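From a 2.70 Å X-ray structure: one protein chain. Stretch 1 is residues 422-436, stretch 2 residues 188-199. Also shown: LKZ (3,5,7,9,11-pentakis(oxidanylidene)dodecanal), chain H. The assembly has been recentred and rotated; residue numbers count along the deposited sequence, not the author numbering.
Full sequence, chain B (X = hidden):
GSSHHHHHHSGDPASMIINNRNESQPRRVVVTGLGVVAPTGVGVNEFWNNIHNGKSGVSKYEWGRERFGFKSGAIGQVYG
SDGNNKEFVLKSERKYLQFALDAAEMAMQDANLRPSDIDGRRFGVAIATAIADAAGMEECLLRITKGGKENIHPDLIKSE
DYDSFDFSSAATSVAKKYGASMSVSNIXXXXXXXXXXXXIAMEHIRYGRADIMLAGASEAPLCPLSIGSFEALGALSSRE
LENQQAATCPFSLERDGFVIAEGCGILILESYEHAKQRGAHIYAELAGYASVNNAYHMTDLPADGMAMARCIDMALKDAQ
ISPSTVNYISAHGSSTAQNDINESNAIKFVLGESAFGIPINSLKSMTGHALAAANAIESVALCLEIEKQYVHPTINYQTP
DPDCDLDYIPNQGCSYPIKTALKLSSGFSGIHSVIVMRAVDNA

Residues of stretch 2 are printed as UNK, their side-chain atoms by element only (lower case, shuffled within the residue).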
# COMPACT_ATOMS: atom_id res chain seq x y z
N LEU B 422 -1.60 -22.74 3.47
CA LEU B 422 -2.04 -21.53 2.72
C LEU B 422 -2.25 -20.38 3.71
O LEU B 422 -2.59 -20.66 4.88
CB LEU B 422 -3.33 -21.84 1.96
CG LEU B 422 -3.18 -22.12 0.46
CD1 LEU B 422 -2.13 -23.19 0.20
CD2 LEU B 422 -4.51 -22.52 -0.14
N LYS B 423 -2.05 -19.14 3.25
CA LYS B 423 -2.21 -17.90 4.05
C LYS B 423 -2.90 -16.84 3.19
O LYS B 423 -2.23 -16.26 2.32
CB LYS B 423 -0.84 -17.43 4.55
CG LYS B 423 -0.81 -16.05 5.21
CD LYS B 423 -1.53 -15.99 6.54
CE LYS B 423 -1.92 -14.59 6.93
NZ LYS B 423 -3.15 -14.14 6.23
N LEU B 424 -4.19 -16.62 3.43
CA LEU B 424 -5.06 -15.70 2.64
C LEU B 424 -5.08 -14.33 3.31
O LEU B 424 -5.26 -14.28 4.54
CB LEU B 424 -6.47 -16.30 2.54
CG LEU B 424 -6.66 -17.44 1.54
CD1 LEU B 424 -5.54 -18.46 1.61
CD2 LEU B 424 -8.01 -18.11 1.75
N SER B 425 -4.90 -13.26 2.52
CA SER B 425 -4.99 -11.84 2.96
C SER B 425 -5.83 -11.04 1.97
O SER B 425 -5.79 -11.35 0.76
CB SER B 425 -3.63 -11.23 3.15
OG SER B 425 -2.99 -11.77 4.30
N SER B 426 -6.57 -10.04 2.47
CA SER B 426 -7.46 -9.15 1.70
C SER B 426 -7.39 -7.73 2.27
O SER B 426 -7.23 -7.60 3.50
CB SER B 426 -8.88 -9.66 1.70
OG SER B 426 -8.98 -10.88 0.97
N GLY B 427 -7.50 -6.73 1.41
CA GLY B 427 -7.49 -5.32 1.82
C GLY B 427 -8.33 -4.48 0.88
O GLY B 427 -8.96 -5.06 -0.02
N PHE B 428 -8.28 -3.16 1.04
CA PHE B 428 -9.01 -2.19 0.18
C PHE B 428 -8.35 -2.11 -1.20
O PHE B 428 -7.17 -2.44 -1.30
CB PHE B 428 -9.18 -0.84 0.87
CG PHE B 428 -10.17 -0.84 2.00
CD1 PHE B 428 -11.01 -1.91 2.19
CD2 PHE B 428 -10.27 0.24 2.86
CE1 PHE B 428 -11.93 -1.92 3.23
CE2 PHE B 428 -11.18 0.23 3.89
CZ PHE B 428 -12.01 -0.85 4.08
N SER B 429 -9.10 -1.60 -2.18
CA SER B 429 -8.78 -1.53 -3.63
C SER B 429 -8.87 -2.93 -4.24
O SER B 429 -8.16 -3.20 -5.20
CB SER B 429 -7.51 -0.80 -4.00
OG SER B 429 -7.23 0.24 -3.09
N GLY B 430 -9.69 -3.79 -3.64
CA GLY B 430 -9.93 -5.16 -4.12
C GLY B 430 -8.66 -5.97 -4.25
O GLY B 430 -8.52 -6.69 -5.24
N ILE B 431 -7.77 -5.86 -3.26
CA ILE B 431 -6.47 -6.58 -3.32
C ILE B 431 -6.53 -7.92 -2.58
O ILE B 431 -6.85 -7.93 -1.40
CB ILE B 431 -5.32 -5.70 -2.80
CG1 ILE B 431 -5.24 -4.37 -3.53
CG2 ILE B 431 -4.00 -6.45 -2.86
CD1 ILE B 431 -4.07 -3.53 -3.13
N HIS B 432 -6.29 -9.01 -3.31
CA HIS B 432 -6.12 -10.36 -2.70
C HIS B 432 -4.65 -10.76 -2.79
O HIS B 432 -4.04 -10.53 -3.86
CB HIS B 432 -7.03 -11.39 -3.39
CG HIS B 432 -8.48 -11.14 -3.19
ND1 HIS B 432 -9.09 -11.28 -1.96
CD2 HIS B 432 -9.45 -10.77 -4.05
CE1 HIS B 432 -10.38 -11.01 -2.07
NE2 HIS B 432 -10.62 -10.69 -3.34
N SER B 433 -4.10 -11.34 -1.72
CA SER B 433 -2.69 -11.80 -1.63
C SER B 433 -2.63 -13.14 -0.89
O SER B 433 -3.27 -13.26 0.18
CB SER B 433 -1.82 -10.76 -0.96
OG SER B 433 -1.66 -9.63 -1.81
N VAL B 434 -1.90 -14.11 -1.45
CA VAL B 434 -1.74 -15.49 -0.91
C VAL B 434 -0.24 -15.84 -0.93
O VAL B 434 0.42 -15.55 -1.95
CB VAL B 434 -2.56 -16.51 -1.72
CG1 VAL B 434 -2.39 -17.93 -1.19
CG2 VAL B 434 -4.04 -16.14 -1.75
N ILE B 435 0.26 -16.43 0.16
CA ILE B 435 1.61 -17.07 0.23
C ILE B 435 1.42 -18.54 0.61
O ILE B 435 0.52 -18.83 1.43
CB ILE B 435 2.56 -16.34 1.21
CG1 ILE B 435 1.94 -16.17 2.60
CG2 ILE B 435 3.01 -15.01 0.63
CD1 ILE B 435 2.96 -15.93 3.70
N VAL B 436 2.22 -19.43 0.02
CA VAL B 436 2.22 -20.90 0.30
C VAL B 436 3.44 -21.20 1.17
O VAL B 436 4.57 -21.05 0.67
CB VAL B 436 2.22 -21.72 -1.00
CG1 VAL B 436 2.23 -23.22 -0.72
CG2 VAL B 436 1.06 -21.36 -1.90
N UNK B 188 2.62 -0.27 0.62
CA UNK B 188 1.48 0.25 1.41
C UNK B 188 0.14 -0.18 0.83
O UNK B 188 -0.80 0.61 0.89
c UNK B 188 1.57 1.74 1.56
o UNK B 188 1.67 2.36 0.29
N UNK B 189 0.07 -1.38 0.26
CA UNK B 189 -1.18 -1.90 -0.36
C UNK B 189 -2.24 -2.26 0.68
O UNK B 189 -2.72 -3.39 0.64
o UNK B 189 0.07 -3.92 -0.46
c UNK B 189 -0.86 -3.14 -1.21
c UNK B 189 -0.25 -2.78 -2.55
N UNK B 190 -2.63 -1.32 1.55
CA UNK B 190 -3.66 -1.57 2.56
C UNK B 190 -3.35 -2.73 3.49
O UNK B 190 -2.28 -2.75 4.08
N UNK B 191 -4.32 -3.65 3.61
CA UNK B 191 -4.29 -4.83 4.46
C UNK B 191 -3.71 -6.03 3.77
O UNK B 191 -3.76 -7.12 4.33
c UNK B 191 -5.73 -5.08 4.89
s UNK B 191 -6.14 -3.64 5.90
N UNK B 192 -3.18 -5.86 2.56
CA UNK B 192 -2.48 -6.97 1.88
C UNK B 192 -0.97 -6.70 1.85
O UNK B 192 -0.23 -7.59 1.47
c UNK B 192 -3.05 -7.20 0.51
N UNK B 193 -0.55 -5.51 2.30
CA UNK B 193 0.83 -4.99 2.34
C UNK B 193 1.77 -5.97 3.06
O UNK B 193 2.91 -6.15 2.58
c UNK B 193 0.84 -3.64 3.01
N UNK B 194 1.31 -6.58 4.16
CA UNK B 194 2.08 -7.55 4.96
C UNK B 194 2.62 -8.69 4.12
O UNK B 194 3.85 -8.90 4.14
N UNK B 195 1.74 -9.40 3.40
CA UNK B 195 2.11 -10.55 2.52
C UNK B 195 2.87 -10.05 1.29
O UNK B 195 3.72 -10.80 0.79
c UNK B 195 1.06 -12.76 4.16
c UNK B 195 0.11 -12.09 3.18
c UNK B 195 0.85 -11.31 2.09
c UNK B 195 -0.81 -13.13 2.55
N UNK B 196 2.55 -8.84 0.81
CA UNK B 196 3.20 -8.23 -0.39
C UNK B 196 4.67 -7.92 -0.07
O UNK B 196 5.51 -8.08 -0.98
c UNK B 196 1.06 -7.30 -1.45
o UNK B 196 0.35 -6.34 -1.81
c UNK B 196 2.43 -6.99 -0.86
o UNK B 196 0.72 -8.50 -1.56
N UNK B 197 4.96 -7.52 1.17
CA UNK B 197 6.33 -7.28 1.69
C UNK B 197 7.09 -8.61 1.75
O UNK B 197 8.27 -8.63 1.35
c UNK B 197 6.26 -6.62 3.05
N UNK B 198 6.43 -9.68 2.22
CA UNK B 198 6.98 -11.06 2.24
C UNK B 198 7.16 -11.55 0.80
O UNK B 198 8.16 -12.25 0.54
c UNK B 198 4.72 -12.39 5.13
c UNK B 198 5.94 -11.71 4.53
c UNK B 198 6.02 -11.97 3.02
c UNK B 198 7.21 -12.18 5.23
N UNK B 199 6.23 -11.20 -0.09
CA UNK B 199 6.24 -11.56 -1.52
C UNK B 199 7.45 -11.00 -2.25
O UNK B 199 8.13 -11.78 -2.94
C4 LKZ H . -8.11 5.21 7.27
C5 LKZ H . -7.32 4.88 6.03
C6 LKZ H . -6.29 3.75 6.14
C7 LKZ H . -6.77 2.57 5.33
C8 LKZ H . -5.89 1.33 5.19
C10 LKZ H . -8.43 -3.23 4.95
C22 LKZ H . -7.47 6.42 7.92
C11 LKZ H . -7.61 -3.62 6.15
O19 LKZ H . -8.10 -3.80 7.25
C3 LKZ H . -7.65 -2.08 4.35
O23 LKZ H . -7.33 -2.10 3.17
C2 LKZ H . -7.19 -0.97 5.30
C9 LKZ H . -6.73 0.25 4.50
O20 LKZ H . -7.09 0.43 3.35
O21 LKZ H . -7.88 2.59 4.85
O22 LKZ H . -7.49 5.52 5.01
O24 LKZ H . -7.88 7.56 7.73
C23 LKZ H . -6.30 6.14 8.84

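Position 188 carries one carbon and then one oxygen, with no atom in reach of stretch 1; a lone hydroxyl on CB identifies Ser 188. At 189 the first carbon bears one oxygen and one carbon, a fork at CB that defines Thr 189. Its CB lies 3.8 Å from Ile 431 CD1.

Position 190 has no side-chain atoms, and its phi/psi of 57/-128 includes a positive phi that favours the residue this must be, Gly 190.

Position 191 shows one carbon and then a sulfur, so it is Cys 191. Cys 191 SG is bonded to LKZ C11 at 1.5 Å, while Cys 191 CB packs 3.2 Å from Ser 426 O and 3.5 Å from Gly 427 CA. A CB on Gly 427 would fall 2.7 Å from Cys 191 N, a clash that the bare glycine avoids.

Position 192 holds a single carbon, hence Ala 192; its CB sits 3.6 Å from Ile 431 CG2 and 3.6 Å from Ser 433 OG. Ala 192 N donates to Thr 189 O (3.2 Å), closing a type II' turn. Position 193 also has one carbon, pointing away from stretch 1: Ala 193. Position 194 has none: Gly 194.

Position 195 has four carbons forked at the second, which gives Leu 195. It is covered more than any other residue here, by 116 Å². Leu 195 CD1 lies 3.1 Å from Ser 425 OG and 3.4 Å from both Lys 423 O and Ser 433 O; Leu 195 CD2 lies 3.7 Å from Ile 435 CD1.

At 196 the side chain is two carbons, the second carrying two oxygens and no nitrogen: a short carboxylate, Asp 196. Thr 189 OG1 donates to Asp 196 OD2 at 2.8 Å, and Ser 433 OG donates to Asp 196 OD1 at 2.6 Å.

Position 197 has one carbon, out of reach: Ala 197. Position 198 repeats the four-carbon fork, Leu 198, whose CD1 is 4.2 Å from Ile 435 CD1. Position 199 has no side chain: Gly 199.

The stretches bury 573 Å² in all; within this contact the helix 193-199 and strand 431-436 axes make 49° and approach to 8.0 Å. Ile 431, Ser 433 and Ile 435 point toward stretch 2, with His 432 and Val 434 between them pointing away. Ile 431 packs on Ala 192 and Ile 435 on Leu 195 and Leu 198, with the Ser 433 to Asp 196 hydrogen bond as the polar link. In the loop before this strand, Phe 428 N donates to LKZ O23 (2.6 Å), so the bound group, covalently held by Cys 191, also engages stretch 1.

Stretch 2 188-199: STGCAAGLDALG
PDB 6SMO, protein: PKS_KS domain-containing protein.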